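PDB 5O8P: L-lysine 6-monooxygenase involved in desferrioxamine biosynthesis from Erwinia amylovora CFBP1430, which hydroxylates an amino group of cadaverine as an FAD- and NADP(H)-dependent monooxygenase of desferrioxamine siderophore biosynthesis. Local coordinates for the interface of chains A and B. Coordinates in Å, arbitrary orientation; residue numbers count along the deposited sequence, not the author numbering. Chains: chain A/B, L-lysine 6-monooxygenase involved in desferrioxamine biosynthesis.

Contacts 1 and 2 belong to one two-fold symmetric interface between chains A and B, and the centres of their C-alpha atoms lie about 29 Å apart. Helix 276-290 and helix 87-93 serve in both, with the chains exchanged: contact 1 sets helix 87-93 of chain A against helix 276-290 of chain B, and contact 2 reverses the roles. Tyr287 and Arg93 recur in each. Contact 1 adds Tyr283, Ser89, Ile92 and Lys86 to this pair, and contact 2 adds Asp284, Val288, Leu291, Glu53 and Met99. Matched halves suggest a dimeric unit within the deposited tetramer, though the structure alone does not prove it.

Contact 1: the interface of chains A and B. Residues chain A 86, 89-90, 92-93; chain B 283, 287, 290.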
loop_
_atom_site.group_PDB
_atom_site.type_symbol
_atom_site.label_atom_id
_atom_site.label_comp_id
_atom_site.label_asym_id
_atom_site.label_seq_id
_atom_site.Cartn_x
_atom_site.Cartn_y
_atom_site.Cartn_z
ATOM N N LYS A 86 20.259 13.822 -11.648
ATOM C CA LYS A 86 19.652 12.614 -11.081
ATOM C C LYS A 86 18.112 12.565 -11.161
ATOM O O LYS A 86 17.481 11.738 -10.488
ATOM C CB LYS A 86 20.054 12.506 -9.609
ATOM C CG LYS A 86 19.387 13.533 -8.697
ATOM C CD LYS A 86 19.821 13.375 -7.256
ATOM C CE LYS A 86 19.153 12.190 -6.566
ATOM N NZ LYS A 86 19.687 12.029 -5.184
ATOM N N SER A 89 16.517 9.248 -11.767
ATOM C CA SER A 89 16.575 8.354 -10.618
ATOM C C SER A 89 15.446 8.654 -9.650
ATOM O O SER A 89 14.787 7.749 -9.160
ATOM C CB SER A 89 17.901 8.469 -9.904
ATOM O OG SER A 89 17.908 7.565 -8.820
ATOM N N PHE A 90 15.233 9.934 -9.387
ATOM C CA PHE A 90 14.119 10.392 -8.551
ATOM C C PHE A 90 12.737 9.975 -9.112
ATOM O O PHE A 90 11.801 9.706 -8.339
ATOM C CB PHE A 90 14.191 11.909 -8.395
ATOM C CG PHE A 90 13.155 12.463 -7.484
ATOM C CD1 PHE A 90 13.289 12.325 -6.119
ATOM C CD2 PHE A 90 12.028 13.097 -7.985
ATOM C CE1 PHE A 90 12.326 12.820 -5.256
ATOM C CE2 PHE A 90 11.058 13.595 -7.127
ATOM C CZ PHE A 90 11.210 13.459 -5.761
ATOM N N ILE A 92 12.238 7.231 -11.106
ATOM C CA ILE A 92 12.196 5.794 -10.791
ATOM C C ILE A 92 11.885 5.537 -9.310
ATOM O O ILE A 92 11.119 4.649 -8.993
ATOM C CB ILE A 92 13.530 5.104 -11.170
ATOM C CG1 ILE A 92 13.715 5.120 -12.694
ATOM C CG2 ILE A 92 13.602 3.670 -10.648
ATOM C CD1 ILE A 92 15.130 4.825 -13.158
ATOM N N ARG A 93 12.480 6.300 -8.405
ATOM C CA ARG A 93 12.172 6.174 -6.977
ATOM C C ARG A 93 10.655 6.296 -6.733
ATOM O O ARG A 93 10.087 5.505 -5.979
ATOM C CB ARG A 93 12.943 7.217 -6.159
ATOM C CG ARG A 93 12.935 6.999 -4.661
ATOM C CD ARG A 93 13.627 8.152 -3.952
ATOM N NE ARG A 93 13.189 8.324 -2.572
ATOM C CZ ARG A 93 13.522 7.531 -1.546
ATOM N NH1 ARG A 93 14.319 6.470 -1.708
ATOM N NH2 ARG A 93 13.046 7.799 -0.331
ATOM N N TYR B 283 16.578 -0.809 -4.514
ATOM C CA TYR B 283 16.743 0.447 -5.274
ATOM C C TYR B 283 16.664 1.639 -4.336
ATOM O O TYR B 283 17.511 2.517 -4.396
ATOM C CB TYR B 283 15.717 0.614 -6.405
ATOM C CG TYR B 283 16.043 1.782 -7.279
ATOM C CD1 TYR B 283 16.909 1.640 -8.355
ATOM C CD2 TYR B 283 15.525 3.054 -7.012
ATOM C CE1 TYR B 283 17.247 2.731 -9.161
ATOM C CE2 TYR B 283 15.854 4.154 -7.814
ATOM C CZ TYR B 283 16.721 3.988 -8.892
ATOM O OH TYR B 283 17.092 5.043 -9.716
ATOM N N TYR B 287 19.636 4.325 -3.580
ATOM C CA TYR B 287 19.318 5.750 -3.622
ATOM C C TYR B 287 19.746 6.453 -2.321
ATOM O O TYR B 287 20.507 7.410 -2.369
ATOM C CB TYR B 287 17.810 5.973 -3.925
ATOM C CG TYR B 287 17.432 7.409 -4.188
ATOM C CD1 TYR B 287 17.232 8.293 -3.129
ATOM C CD2 TYR B 287 17.296 7.894 -5.486
ATOM C CE1 TYR B 287 16.916 9.621 -3.345
ATOM C CE2 TYR B 287 16.978 9.226 -5.719
ATOM C CZ TYR B 287 16.785 10.089 -4.641
ATOM O OH TYR B 287 16.457 11.413 -4.825
ATOM N N GLN B 290 23.515 6.490 -1.653
ATOM C CA GLN B 290 24.203 7.328 -2.638
ATOM C C GLN B 290 24.188 8.831 -2.275
ATOM O O GLN B 290 25.005 9.606 -2.774
ATOM C CB GLN B 290 23.626 7.055 -4.043
ATOM C CG GLN B 290 24.412 7.594 -5.233
ATOM C CD GLN B 290 24.172 9.070 -5.510
ATOM O OE1 GLN B 290 23.166 9.649 -5.101
ATOM N NE2 GLN B 290 25.119 9.696 -6.193
#
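B:Tyr283 and B:Tyr287 reach from helix 276-290 onto helix 87-93 of chain A, a helix-against-helix contact that may hold together two copies of this flavin-dependent N-hydroxylating monooxygenase of the lysine/ornithine hydroxylase family. The phenol oxygen OH of B:Tyr283 hydrogen-bonds OG of A:Ser89 at 2.8 Å, with the donor not decided. The same OG lies in the ring plane of B:Tyr287 at its edge, 3.4 Å from CD2, so the serine hydroxyl sits between the two aromatic side chains.

Each tyrosine also offers a face. CG2 of A:Ile92 stands 3.5 Å above the ring plane of B:Tyr283, displaced toward the rim, and its nearest ring atom is CZ at 3.6 Å. By contrast, the face of B:Tyr287 is met over its centre by CD of A:Arg93, 3.6 Å from the ring centroid. Both are CH-pi contacts in which the chain A side chain crosses the tyrosine at about a right angle.

At the phenol end of B:Tyr287, A:Lys86 comes across with its last two atoms. Its side-chain nitrogen NZ makes a weak hydrogen bond to OH at 3.3 Å, while CE packs 3.7 Å from CZ. A bend at chi3 (-76°), in a chain that is extended at chi2 and chi4, turns CE and NZ to the phenol end. CD1 of A:Phe90 adds an apolar neighbour to that phenol oxygen, 3.5 Å away.

Farther out, spacing along the helices probably sets this arrangement. The tyrosines are four residues apart, about one helical turn, and both have CG anti to the backbone N (chi1 -171°), which sends their rings out in like fashion. A:Ser89 and A:Arg93 have the same spacing on the opposing helix. A:Lys86 belongs to the loop just before that helix, and B:Gln290, in the last turn of helix 276-290, borders the lysine end of the patch.

Contact 2: the interface of chains A and B. Residues chain A 284, 287-288, 291; chain B 53, 93, 99.
A:Tyr287 and B:Arg93, the latter on helix 87-93, cross at about a right angle; the arginine lays its CD methylene over the middle of the ring, and its head group lies over the CD1-CE1 edge. Beyond the aliphatic part of its chain, the guanidinium is inclined by only 25° to the ring plane. Its NH1 ends 3.7 Å from CD1 of A:Tyr287, near the root of the aromatic side chain. The chain, extended from CG to NE, runs across the tyrosine; a turn at chi4 (74°) then brings NH1 back towards A:Asp284, one turn earlier on helix 276-290, whose OD1 also flanks the arginine CG.

A:Asp284 also crosses the arginine at about a right angle, with its carboxylate plane turned 43° from the guanidinium. The approach is loose: OD1 lies 4.0 Å from NH1 of B:Arg93, too far to count as a salt bridge. The opposite charges would nevertheless probably attract and help steady the arginine over the ring.

Next along the helix, A:Val288 presents its two methyls to different parts of chain B. CG1 meets the side-chain methylene CG of B:Glu53 at 3.5 Å, the two side chains crossing at a slant. CG2 points instead to the thioether of B:Met99, 3.7 Å from SD, and the methionine crosses the valine at nearly a right angle. CG of the folded B:Met99 chain borders both this methyl and CD1 of A:Leu291, which packs more loosely against it at 4.1 Å.

B:Met99 ends the short strand 97-99 immediately before B:Arg100, an NADP(+)-binding residue, and B:Glu53 lies in sequence between the FAD-binding residues B:Trp46 and B:Gln58. By seating helix 276-290 of one subunit against helix 87-93 and these segments of the other, the contact would help join the chains if this pairing is the biological one, and may steady cofactor-binding elements of the partner.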
loop_
_atom_site.group_PDB
_atom_site.type_symbol
_atom_site.label_atom_id
_atom_site.label_comp_id
_atom_site.label_asym_id
_atom_site.label_seq_id
_atom_site.Cartn_x
_atom_site.Cartn_y
_atom_site.Cartn_z
ATOM N N ASP A 284 5.706 -3.496 14.670
ATOM C CA ASP A 284 6.242 -4.621 13.912
ATOM C C ASP A 284 7.664 -4.982 14.334
ATOM O O ASP A 284 8.021 -6.150 14.328
ATOM C CB ASP A 284 6.157 -4.367 12.386
ATOM C CG ASP A 284 4.730 -4.543 11.820
ATOM O OD1 ASP A 284 3.760 -4.712 12.605
ATOM O OD2 ASP A 284 4.580 -4.519 10.573
ATOM N N TYR A 287 7.474 -6.666 17.799
ATOM C CA TYR A 287 7.070 -8.029 17.462
ATOM C C TYR A 287 8.279 -8.873 17.019
ATOM O O TYR A 287 8.536 -9.918 17.601
ATOM C CB TYR A 287 5.949 -8.025 16.386
ATOM C CG TYR A 287 5.329 -9.375 16.125
ATOM C CD1 TYR A 287 5.964 -10.296 15.295
ATOM C CD2 TYR A 287 4.126 -9.744 16.721
ATOM C CE1 TYR A 287 5.431 -11.551 15.066
ATOM C CE2 TYR A 287 3.577 -11.002 16.500
ATOM C CZ TYR A 287 4.235 -11.905 15.666
ATOM O OH TYR A 287 3.723 -13.156 15.408
ATOM N N VAL A 288 9.026 -8.421 16.014
ATOM C CA VAL A 288 10.160 -9.213 15.480
ATOM C C VAL A 288 11.279 -9.442 16.496
ATOM O O VAL A 288 11.838 -10.543 16.569
ATOM C CB VAL A 288 10.756 -8.576 14.200
ATOM C CG1 VAL A 288 12.097 -9.212 13.817
ATOM C CG2 VAL A 288 9.783 -8.724 13.049
ATOM N N LEU A 291 10.665 -12.179 19.193
ATOM C CA LEU A 291 10.838 -13.580 18.829
ATOM C C LEU A 291 12.072 -14.262 19.423
ATOM O O LEU A 291 12.096 -15.473 19.467
ATOM C CB LEU A 291 10.877 -13.740 17.306
ATOM C CG LEU A 291 9.701 -13.219 16.492
ATOM C CD1 LEU A 291 9.859 -13.634 15.042
ATOM C CD2 LEU A 291 8.389 -13.731 17.059
ATOM N N GLU B 53 16.905 -11.689 10.436
ATOM C CA GLU B 53 15.863 -11.037 11.247
ATOM C C GLU B 53 14.728 -10.423 10.419
ATOM O O GLU B 53 13.561 -10.496 10.809
ATOM C CB GLU B 53 16.478 -9.953 12.142
ATOM C CG GLU B 53 15.455 -9.026 12.787
ATOM C CD GLU B 53 16.059 -8.083 13.814
ATOM O OE1 GLU B 53 16.770 -8.560 14.732
ATOM O OE2 GLU B 53 15.804 -6.861 13.709
ATOM N N ARG B 93 -0.741 -7.314 14.561
ATOM C CA ARG B 93 0.271 -7.248 13.503
ATOM C C ARG B 93 -0.394 -7.183 12.114
ATOM O O ARG B 93 0.011 -6.377 11.275
ATOM C CB ARG B 93 1.231 -8.441 13.592
ATOM C CG ARG B 93 2.481 -8.331 12.746
ATOM C CD ARG B 93 3.293 -9.613 12.825
ATOM N NE ARG B 93 4.153 -9.822 11.668
ATOM C CZ ARG B 93 5.285 -9.155 11.410
ATOM N NH1 ARG B 93 5.742 -8.203 12.229
ATOM N NH2 ARG B 93 5.977 -9.442 10.308
ATOM N N MET B 99 7.518 -14.173 9.645
ATOM C CA MET B 99 8.973 -14.095 9.682
ATOM C C MET B 99 9.509 -15.528 9.586
ATOM O O MET B 99 8.947 -16.421 10.199
ATOM C CB MET B 99 9.439 -13.506 11.013
ATOM C CG MET B 99 8.912 -12.128 11.402
ATOM S SD MET B 99 8.900 -10.876 10.109
ATOM C CE MET B 99 10.588 -10.840 9.504
#